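Local coordinates for ABC transporter, substrate binding protein (Mannopine) (PDB 5L9S), which serves as the periplasmic solute-binding component of an ABC transporter, probably for mannopine, and is caught here in its open, ligand-free form, at residues E2-I7 with K33-S38; S110-Y115 with D229-V234; D129-A134 with R176-L181; S272-S277 with T291-A296. All blocks are in the same frame, centred on the assembly; numbering follows the deposited sequence.

Contact 1: residues E2-I7 with K33-S38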
# COMPACT_ATOMS: atom_id res chain seq x y z
N GLU A 2 -9.93 -7.98 33.34
CA GLU A 2 -10.63 -8.78 32.32
C GLU A 2 -10.35 -8.08 30.97
O GLU A 2 -11.25 -7.88 30.14
CB GLU A 2 -12.15 -8.89 32.64
CG GLU A 2 -12.83 -7.59 33.04
CD GLU A 2 -14.32 -7.69 33.27
OE1 GLU A 2 -14.73 -8.28 34.30
OE2 GLU A 2 -15.09 -7.16 32.43
N GLN A 3 -9.06 -7.74 30.77
CA GLN A 3 -8.49 -6.96 29.68
C GLN A 3 -8.73 -7.51 28.29
O GLN A 3 -8.62 -8.71 28.05
CB GLN A 3 -6.99 -6.70 29.89
CG GLN A 3 -6.66 -5.65 30.97
CD GLN A 3 -7.79 -4.69 31.31
OE1 GLN A 3 -8.42 -4.78 32.39
NE2 GLN A 3 -8.09 -3.74 30.42
N ARG A 4 -9.05 -6.57 27.39
CA ARG A 4 -9.35 -6.75 25.97
C ARG A 4 -8.94 -5.53 25.14
O ARG A 4 -8.57 -4.48 25.70
CB ARG A 4 -10.84 -7.11 25.74
CG ARG A 4 -11.84 -6.13 26.33
CD ARG A 4 -13.27 -6.61 26.19
NE ARG A 4 -14.11 -5.60 25.54
CZ ARG A 4 -15.03 -5.85 24.62
NH1 ARG A 4 -15.27 -7.11 24.23
NH2 ARG A 4 -15.73 -4.86 24.08
N VAL A 5 -8.92 -5.71 23.79
CA VAL A 5 -8.61 -4.70 22.76
C VAL A 5 -9.59 -4.94 21.63
O VAL A 5 -9.70 -6.07 21.16
CB VAL A 5 -7.17 -4.74 22.18
CG1 VAL A 5 -6.90 -3.49 21.35
CG2 VAL A 5 -6.11 -4.90 23.24
N VAL A 6 -10.23 -3.87 21.13
CA VAL A 6 -11.13 -3.98 19.99
C VAL A 6 -10.50 -3.30 18.77
O VAL A 6 -10.20 -2.11 18.82
CB VAL A 6 -12.61 -3.56 20.27
CG1 VAL A 6 -12.71 -2.26 21.04
CG2 VAL A 6 -13.45 -3.54 18.99
N ILE A 7 -10.24 -4.09 17.72
CA ILE A 7 -9.63 -3.65 16.47
C ILE A 7 -10.57 -3.89 15.28
O ILE A 7 -11.17 -4.97 15.20
CB ILE A 7 -8.18 -4.25 16.25
CG1 ILE A 7 -7.46 -3.63 15.01
CG2 ILE A 7 -8.17 -5.79 16.19
CD1 ILE A 7 -5.95 -3.82 14.93
N LYS A 33 -7.36 -10.18 25.50
CA LYS A 33 -8.22 -10.68 24.44
C LYS A 33 -8.31 -9.66 23.30
O LYS A 33 -8.41 -8.45 23.56
CB LYS A 33 -9.60 -11.02 25.01
CG LYS A 33 -10.55 -11.78 24.07
CD LYS A 33 -11.94 -12.01 24.72
CE LYS A 33 -13.06 -11.80 23.73
NZ LYS A 33 -14.40 -11.81 24.39
N VAL A 34 -8.23 -10.14 22.05
CA VAL A 34 -8.34 -9.29 20.86
C VAL A 34 -9.70 -9.54 20.20
O VAL A 34 -9.94 -10.63 19.67
CB VAL A 34 -7.16 -9.40 19.85
CG1 VAL A 34 -7.22 -8.28 18.82
CG2 VAL A 34 -5.81 -9.40 20.56
N VAL A 35 -10.59 -8.54 20.28
CA VAL A 35 -11.93 -8.53 19.69
C VAL A 35 -11.81 -7.84 18.33
O VAL A 35 -11.37 -6.69 18.25
CB VAL A 35 -12.98 -7.82 20.62
CG1 VAL A 35 -14.39 -7.94 20.06
CG2 VAL A 35 -12.93 -8.38 22.03
N THR A 36 -12.17 -8.56 17.25
CA THR A 36 -12.10 -8.06 15.87
C THR A 36 -13.46 -7.70 15.30
O THR A 36 -14.43 -8.46 15.45
CB THR A 36 -11.34 -9.01 14.96
OG1 THR A 36 -11.86 -10.34 15.10
CG2 THR A 36 -9.87 -9.01 15.22
N VAL A 37 -13.54 -6.53 14.64
CA VAL A 37 -14.76 -6.02 14.01
C VAL A 37 -14.50 -5.85 12.50
O VAL A 37 -13.43 -5.37 12.11
CB VAL A 37 -15.27 -4.72 14.69
CG1 VAL A 37 -16.58 -4.26 14.07
CG2 VAL A 37 -15.45 -4.94 16.18
N SER A 38 -15.43 -6.32 11.65
CA SER A 38 -15.28 -6.23 10.19
C SER A 38 -16.19 -5.17 9.56
O SER A 38 -17.30 -4.92 10.05
CB SER A 38 -15.45 -7.60 9.53
OG SER A 38 -16.75 -7.84 9.03

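Contact 2: residues S110-Y115 with D229-V234. With ACT (acetate ion), chain C.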
# COMPACT_ATOMS: atom_id res chain seq x y z
N SER A 110 2.72 -3.17 -3.36
CA SER A 110 3.34 -2.53 -4.50
C SER A 110 2.41 -2.39 -5.70
O SER A 110 1.54 -3.24 -5.94
CB SER A 110 4.61 -3.27 -4.90
OG SER A 110 5.62 -3.20 -3.90
N THR A 111 2.59 -1.30 -6.43
CA THR A 111 1.93 -1.00 -7.70
C THR A 111 3.16 -0.77 -8.57
O THR A 111 3.98 0.09 -8.26
CB THR A 111 0.97 0.22 -7.64
OG1 THR A 111 0.02 0.04 -6.59
CG2 THR A 111 0.19 0.39 -8.92
N LEU A 112 3.36 -1.63 -9.54
CA LEU A 112 4.57 -1.57 -10.34
C LEU A 112 4.34 -1.86 -11.81
O LEU A 112 3.23 -2.16 -12.24
CB LEU A 112 5.64 -2.55 -9.77
CG LEU A 112 5.23 -3.93 -9.20
CD1 LEU A 112 4.45 -4.80 -10.20
CD2 LEU A 112 6.43 -4.65 -8.76
N LEU A 113 5.44 -1.79 -12.56
CA LEU A 113 5.53 -2.07 -13.96
C LEU A 113 5.61 -3.58 -14.12
O LEU A 113 6.53 -4.21 -13.60
CB LEU A 113 6.80 -1.40 -14.53
CG LEU A 113 7.17 -1.72 -15.99
CD1 LEU A 113 6.16 -1.21 -16.94
CD2 LEU A 113 8.47 -1.14 -16.33
N ALA A 114 4.63 -4.14 -14.79
CA ALA A 114 4.55 -5.56 -15.10
C ALA A 114 4.43 -5.65 -16.62
O ALA A 114 3.91 -4.74 -17.28
CB ALA A 114 3.35 -6.17 -14.43
N TYR A 115 4.97 -6.74 -17.19
CA TYR A 115 5.01 -6.97 -18.63
C TYR A 115 4.88 -8.45 -19.01
O TYR A 115 5.22 -9.33 -18.21
CB TYR A 115 6.33 -6.39 -19.20
CG TYR A 115 7.55 -6.84 -18.43
CD1 TYR A 115 8.10 -8.10 -18.63
CD2 TYR A 115 8.12 -6.03 -17.45
CE1 TYR A 115 9.17 -8.55 -17.86
CE2 TYR A 115 9.20 -6.47 -16.68
CZ TYR A 115 9.73 -7.73 -16.90
OH TYR A 115 10.79 -8.20 -16.15
N ASP A 229 11.83 -1.03 -10.07
CA ASP A 229 12.34 0.30 -10.37
C ASP A 229 11.14 1.26 -10.49
O ASP A 229 10.26 1.07 -11.36
CB ASP A 229 13.17 0.29 -11.66
CG ASP A 229 14.06 1.49 -11.83
OD1 ASP A 229 13.58 2.50 -12.41
OD2 ASP A 229 15.26 1.40 -11.49
N GLY A 230 11.08 2.22 -9.56
CA GLY A 230 10.01 3.20 -9.46
C GLY A 230 8.68 2.61 -9.02
O GLY A 230 7.63 3.23 -9.24
N ALA A 231 8.70 1.42 -8.38
CA ALA A 231 7.47 0.79 -7.87
C ALA A 231 6.89 1.64 -6.74
O ALA A 231 7.64 2.23 -5.97
CB ALA A 231 7.78 -0.61 -7.35
N PHE A 232 5.57 1.73 -6.65
CA PHE A 232 4.92 2.50 -5.61
C PHE A 232 4.55 1.60 -4.43
O PHE A 232 3.72 0.70 -4.56
CB PHE A 232 3.72 3.27 -6.19
CG PHE A 232 4.08 4.14 -7.37
CD1 PHE A 232 4.59 5.43 -7.19
CD2 PHE A 232 3.92 3.68 -8.68
CE1 PHE A 232 4.97 6.22 -8.28
CE2 PHE A 232 4.28 4.48 -9.77
CZ PHE A 232 4.81 5.74 -9.57
N LEU A 233 5.20 1.83 -3.27
CA LEU A 233 4.96 1.07 -2.04
C LEU A 233 4.03 1.82 -1.14
O LEU A 233 4.43 2.80 -0.53
CB LEU A 233 6.26 0.72 -1.32
CG LEU A 233 6.18 -0.39 -0.28
CD1 LEU A 233 5.95 -1.75 -0.91
CD2 LEU A 233 7.41 -0.41 0.57
N VAL A 234 2.76 1.40 -1.11
CA VAL A 234 1.69 2.05 -0.36
C VAL A 234 1.07 1.02 0.56
O VAL A 234 0.69 -0.06 0.12
CB VAL A 234 0.61 2.69 -1.31
CG1 VAL A 234 -0.44 3.47 -0.52
CG2 VAL A 234 1.26 3.60 -2.35
C ACT C . 12.25 -11.26 -16.69
O ACT C . 11.31 -11.39 -15.84
OXT ACT C . 12.46 -10.24 -17.42
CH3 ACT C . 13.25 -12.45 -16.85
O HOH W 1 0.87 0.75 -4.22
O HOH W 2 7.84 -0.52 -10.93

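Contact 3: residues D129-A134 with R176-L181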
# COMPACT_ATOMS: atom_id res chain seq x y z
N ASP A 129 10.70 3.12 -20.09
CA ASP A 129 10.54 2.04 -21.06
C ASP A 129 9.06 1.82 -21.40
O ASP A 129 8.75 1.47 -22.54
CB ASP A 129 11.17 0.75 -20.55
CG ASP A 129 12.68 0.74 -20.37
OD1 ASP A 129 13.39 1.57 -21.05
OD2 ASP A 129 13.18 -0.13 -19.63
N MET A 130 8.15 2.05 -20.43
CA MET A 130 6.69 1.96 -20.66
C MET A 130 6.29 2.98 -21.75
O MET A 130 5.42 2.69 -22.58
CB MET A 130 5.90 2.18 -19.36
CG MET A 130 4.39 2.11 -19.53
SD MET A 130 3.57 1.42 -18.09
CE MET A 130 2.00 1.30 -18.64
N TRP A 131 6.99 4.12 -21.81
CA TRP A 131 6.74 5.16 -22.81
C TRP A 131 7.53 4.93 -24.11
O TRP A 131 7.37 5.70 -25.06
CB TRP A 131 7.08 6.53 -22.23
CG TRP A 131 5.88 7.27 -21.72
CD1 TRP A 131 5.23 8.31 -22.34
CD2 TRP A 131 5.19 7.04 -20.48
NE1 TRP A 131 4.18 8.74 -21.55
CE2 TRP A 131 4.13 7.98 -20.41
CE3 TRP A 131 5.34 6.11 -19.44
CZ2 TRP A 131 3.25 8.02 -19.33
CZ3 TRP A 131 4.47 6.16 -18.37
CH2 TRP A 131 3.43 7.09 -18.32
N ASP A 132 8.39 3.91 -24.15
CA ASP A 132 9.25 3.60 -25.30
C ASP A 132 8.62 2.50 -26.17
O ASP A 132 8.97 1.33 -26.06
CB ASP A 132 10.65 3.20 -24.77
CG ASP A 132 11.80 3.26 -25.73
OD1 ASP A 132 11.57 3.17 -26.95
OD2 ASP A 132 12.96 3.37 -25.25
N LEU A 133 7.68 2.90 -27.04
CA LEU A 133 6.94 2.02 -27.96
C LEU A 133 7.80 1.48 -29.08
O LEU A 133 7.48 0.41 -29.64
CB LEU A 133 5.72 2.74 -28.53
CG LEU A 133 4.71 3.20 -27.50
CD1 LEU A 133 3.94 4.38 -28.01
CD2 LEU A 133 3.81 2.06 -27.06
N ALA A 134 8.89 2.20 -29.41
CA ALA A 134 9.86 1.78 -30.41
C ALA A 134 10.52 0.44 -29.99
O ALA A 134 10.36 -0.57 -30.69
CB ALA A 134 10.92 2.86 -30.60
N ARG A 176 1.05 16.11 -19.86
CA ARG A 176 1.73 16.33 -21.15
C ARG A 176 2.38 14.99 -21.58
O ARG A 176 2.21 14.57 -22.72
CB ARG A 176 2.82 17.41 -20.98
CG ARG A 176 2.77 18.59 -21.93
CD ARG A 176 3.91 19.56 -21.57
NE ARG A 176 3.51 20.40 -20.47
CZ ARG A 176 4.27 20.85 -19.46
NH1 ARG A 176 5.55 20.51 -19.38
NH2 ARG A 176 3.74 21.63 -18.53
N LYS A 177 3.07 14.32 -20.63
CA LYS A 177 3.71 13.02 -20.86
C LYS A 177 2.68 11.93 -21.15
O LYS A 177 2.88 11.15 -22.10
CB LYS A 177 4.65 12.64 -19.69
CG LYS A 177 5.60 11.44 -19.96
CD LYS A 177 6.75 11.77 -20.92
CE LYS A 177 7.69 10.61 -21.15
NZ LYS A 177 8.59 10.86 -22.31
N LEU A 178 1.56 11.89 -20.37
CA LEU A 178 0.48 10.92 -20.55
C LEU A 178 -0.15 10.96 -21.92
O LEU A 178 -0.51 9.91 -22.42
CB LEU A 178 -0.60 11.03 -19.49
CG LEU A 178 -0.38 10.14 -18.30
CD1 LEU A 178 -1.19 10.59 -17.12
CD2 LEU A 178 -0.64 8.67 -18.64
N ASP A 179 -0.28 12.18 -22.52
CA ASP A 179 -0.85 12.41 -23.85
C ASP A 179 -0.05 11.68 -24.95
O ASP A 179 -0.65 11.16 -25.89
CB ASP A 179 -1.01 13.92 -24.16
CG ASP A 179 -2.16 14.65 -23.46
OD1 ASP A 179 -3.30 14.12 -23.46
OD2 ASP A 179 -1.94 15.80 -22.99
N GLU A 180 1.30 11.61 -24.79
CA GLU A 180 2.20 10.92 -25.72
C GLU A 180 1.90 9.42 -25.78
O GLU A 180 2.06 8.81 -26.85
CB GLU A 180 3.67 11.07 -25.29
CG GLU A 180 4.21 12.49 -25.28
CD GLU A 180 5.68 12.59 -24.90
OE1 GLU A 180 6.12 13.71 -24.58
OE2 GLU A 180 6.38 11.55 -24.92
N LEU A 181 1.48 8.84 -24.65
CA LEU A 181 1.21 7.42 -24.52
C LEU A 181 -0.25 7.00 -24.69
O LEU A 181 -0.49 5.86 -25.11
CB LEU A 181 1.74 6.93 -23.15
CG LEU A 181 1.96 5.42 -22.97
CD1 LEU A 181 3.01 4.88 -23.95
CD2 LEU A 181 2.34 5.11 -21.54

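Contact 4: residues S272-S277 with T291-A296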
# COMPACT_ATOMS: atom_id res chain seq x y z
N SER A 272 1.30 -11.65 0.97
CA SER A 272 2.18 -11.19 -0.14
C SER A 272 2.41 -9.66 -0.12
O SER A 272 2.25 -8.96 -1.12
CB SER A 272 1.68 -11.67 -1.50
OG SER A 272 1.70 -13.08 -1.61
N CYS A 273 2.81 -9.16 1.04
CA CYS A 273 3.07 -7.74 1.25
C CYS A 273 4.44 -7.54 1.85
O CYS A 273 5.09 -8.52 2.23
CB CYS A 273 1.99 -7.12 2.13
SG CYS A 273 1.49 -8.13 3.55
N THR A 274 4.89 -6.28 1.88
CA THR A 274 6.17 -5.86 2.43
C THR A 274 5.95 -5.41 3.88
O THR A 274 5.30 -4.40 4.10
CB THR A 274 6.78 -4.78 1.51
OG1 THR A 274 7.06 -5.40 0.26
CG2 THR A 274 8.04 -4.14 2.07
N PRO A 275 6.50 -6.14 4.88
CA PRO A 275 6.36 -5.69 6.28
C PRO A 275 7.28 -4.50 6.58
O PRO A 275 8.28 -4.34 5.86
CB PRO A 275 6.75 -6.94 7.09
CG PRO A 275 7.66 -7.69 6.22
CD PRO A 275 7.31 -7.37 4.78
N PRO A 276 6.99 -3.67 7.64
CA PRO A 276 7.87 -2.51 7.92
C PRO A 276 9.27 -2.85 8.44
O PRO A 276 10.13 -1.99 8.42
CB PRO A 276 7.05 -1.70 8.95
CG PRO A 276 6.25 -2.72 9.67
CD PRO A 276 5.85 -3.68 8.58
N SER A 277 9.48 -4.07 8.96
CA SER A 277 10.75 -4.53 9.51
C SER A 277 11.64 -5.09 8.40
O SER A 277 11.19 -5.86 7.57
CB SER A 277 10.49 -5.58 10.59
OG SER A 277 11.66 -6.22 11.07
N THR A 291 9.09 -13.21 -4.90
CA THR A 291 8.11 -12.37 -5.56
C THR A 291 7.89 -11.02 -4.86
O THR A 291 6.88 -10.36 -5.11
CB THR A 291 6.80 -13.17 -5.76
OG1 THR A 291 6.35 -13.69 -4.52
CG2 THR A 291 6.94 -14.31 -6.72
N LEU A 292 8.82 -10.58 -3.99
CA LEU A 292 8.67 -9.34 -3.23
C LEU A 292 9.93 -8.50 -3.31
O LEU A 292 11.00 -9.09 -3.44
CB LEU A 292 8.34 -9.64 -1.76
CG LEU A 292 6.95 -10.23 -1.49
CD1 LEU A 292 6.91 -10.97 -0.22
CD2 LEU A 292 5.90 -9.18 -1.50
N PRO A 293 9.85 -7.14 -3.21
CA PRO A 293 11.10 -6.36 -3.24
C PRO A 293 11.96 -6.63 -2.00
O PRO A 293 11.47 -6.93 -0.88
CB PRO A 293 10.60 -4.91 -3.24
CG PRO A 293 9.26 -4.97 -2.56
CD PRO A 293 8.67 -6.27 -3.04
N SER A 294 13.26 -6.53 -2.16
CA SER A 294 14.19 -6.69 -1.04
C SER A 294 14.18 -5.39 -0.22
O SER A 294 13.60 -4.41 -0.68
CB SER A 294 15.58 -6.96 -1.59
OG SER A 294 16.05 -5.77 -2.21
N ALA A 295 14.87 -5.35 0.92
CA ALA A 295 15.01 -4.12 1.70
C ALA A 295 15.84 -3.06 0.91
O ALA A 295 15.50 -1.88 0.96
CB ALA A 295 15.67 -4.41 3.05
N ALA A 296 16.84 -3.47 0.12
CA ALA A 296 17.62 -2.54 -0.73
C ALA A 296 16.76 -1.94 -1.89
O ALA A 296 16.99 -0.79 -2.28
CB ALA A 296 18.86 -3.21 -1.28
O HOH W 3 8.97 -7.11 0.50

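Contact 1: residues E2-I7 with K33-S38
Ile7 and Val35 bury more surface than any other residues where strand 4-9 runs parallel to strand 33-38, and together they explain how a parallel ladder is built. The backbone of Val35 bonds on both sides of Val6: its N reaches Val5 O at 2.8 Å, and its O takes the N-H of Ile7 at 2.9 Å in a nearly straight bond (163°) entering almost along the C=O axis. Ile7 O then accepts Val37 N at 2.9 Å, carrying the ladder onward. With CG1 anti to the backbone N (chi1 -173°), Ile7 sends its longer branch away from the partner strand and leaves CG2 to do the touching. That methyl lies alongside Val34 CG1 at 3.7 Å and Thr36 CG2 at 3.8 Å, all three groups pointing the same way toward Phe23 of helix 12-30. This helix is the connection of the beta-alpha-beta unit to which both strands belong, and Thr36 OG1 is tied to it through Arg19.

Val35 lies on the other face of the sheet, with Arg4 and Lys33. Its CG2 meets the Arg4 guanidinium obliquely, 3.5 Å from NH1. Lys33, third in buried surface, gives its O to Val5 N at 2.8 Å, while its aliphatic chain rises beside Arg4 and brings NZ within 4.8 Å of Arg4 NH1. This face turns apolar toward Val6 and Val37, under Trp59; the like charges are confined to its Arg4-Lys33 end, where their closeness probably disfavours burial and suits an exposed sheet end.

Contact 2: residues S110-Y115 with D229-V234
Thr111 and Phe232 form an antiparallel hydrogen-bonded pair. Phe232 N points at Thr111 O over 2.8 Å, nearly straight at 167°, and Thr111 N returns to a lone pair of Phe232 O at 3.0 Å. The neighbouring pair, Ser110 with Leu233, is non-hydrogen-bonded; there Ser110 CA-H adds a contact to Phe232 O.

Strands 103-116 and 224-240 are long, and the latter also pairs with strand 61-65, which lies beside strand 4-9. The antiparallel pair is thus consistent with the interlobe strands of type II periplasmic binding proteins, whose two lobes open and close about such a connection.

Side-chain packing is modest. Leu112 CB meets Ala231 CB at 3.8 Å, and Leu233, its CG anti to the backbone N, brings CD1 to 3.3 Å from Ser110 OG. Over one face of the Phe232 ring, Gly230 O lies 3.6 Å from the plane, offset toward the rim, and is bonded by Trp127 NE1.

Water supplies further links. One molecule joins Thr111 OG1 to Phe232 O; another donates to Asp229 O at 2.9 Å and accepts from Leu113 N where strand 224-240 turns a corner at Asp229 and Gly230. Tyr115 OH donates to acetate OXT at 2.9 Å, probably a crystallisation ion.

Contact 3: residues D129-A134 with R176-L181
The indole of Trp131 lies between two aliphatic side chains of helix 171-181, one on each face. Over the centre of its six-membered ring sits Leu181 CD2, 3.5 Å from the centroid and only 10° off the ring normal, a close CH-pi contact. Leu181 CB lies on the same side, near the indole nitrogen, and the leucine's other methyl, CD1, turns back to Met130 O at 3.5 Å and to Leu133 CD1 at 4.2 Å. Across the ring, Lys177 lays its methylenes over the pyrrole half: CE is 3.9 Å from the centroid of the five-membered ring, while CG approaches NE1 from above. The bend at chi2 (73°) turns the lysine chain along the indole. Beside NE1 on the benzo ring, Trp131 CZ2 has Leu178 CD2 at 4.0 Å.

Trp131 lies at the C-terminal end of the short helix 127-130 region, so the contact fastens this part of the chain to helix 171-181 on the flank of an alpha/beta lobe. Strand 140-143 lies behind, touching Met130 and Leu181 through Phe142, and Ala155 and Ala158 of helix 149-158 also pack on the indole.

Outward from this apolar layer the polar contacts begin. Trp131 NE1 donates to Lys177 O at 2.8 Å, in the plane of its own ring but well above that of the carbonyl (62°). The same oxygen takes a weak backbone bond from Glu180 N, so two donors grip it. Toward the surface, Lys177 NZ and Glu180 OE2 make a weak salt bridge of 3.5 Å, and Asp159 adds a long, weak ion pair to the same amine.

Contact 4: residues S272-S277 with T291-A296
A disulfide-tethered loop and the N-cap approach to a helix meet here. Residues 272-277 leave helix 261-271 and are held back to it by the Cys268-Cys273 bond; residues 291-296 lead into helix 295-300. Ser272, the first residue to leave the helical conformation, has positive phi (61°). Each segment contains an N-cap serine: Ser277 before helix 278-283 and Ser294 before helix 295-300. The OG of Ser294 caps a backbone N and its own N bonds Asp297 OD2, the reciprocal pattern of a capping box.

Leu292 has the largest share of the contact. With CG anti to its carbonyl carbon, it extends its two methyls to the backbone of the loop: CD2 sits 3.7 Å from Ser272 O and CD1 3.9 Å from Cys273 O. Methyls thus rest against carbonyl oxygens, a contact of shape with no directional bond. Met284 and Lys215 also touch this leucine.

Beside it, Thr274 and Pro293 meet tip to tip. The threonine OG1, anti to its carbonyl carbon (chi1 -65°), approaches the CG-CD side of Pro293, 3.6 Å from Pro293 CG and 3.8 Å from Pro293 CD. Thr274 is buried, and its hydroxyl bonds a water that lies 2.6 Å from Thr274 OG1 and donates to Pro293 O at 2.9 Å.

Contacts 2 and 4 are buried near the centre of the chain, while contacts 1 and 3 are only partly buried, each with its centre 25 Å from that point and on opposite sides of it. Contacts 1 and 2 belong to one mixed sheet, yet the first is a parallel ladder bonded along its length and the second a short antiparallel pairing eked out by water. Contacts 3 and 4 rely on loops and helix ends: an aromatic ring gripped on both faces in one, aliphatic groups against carbonyls in the other. Contact 2 touches both neighbours, through Leu113 to Met130 of contact 3 and through Leu233 to Thr274 of contact 4.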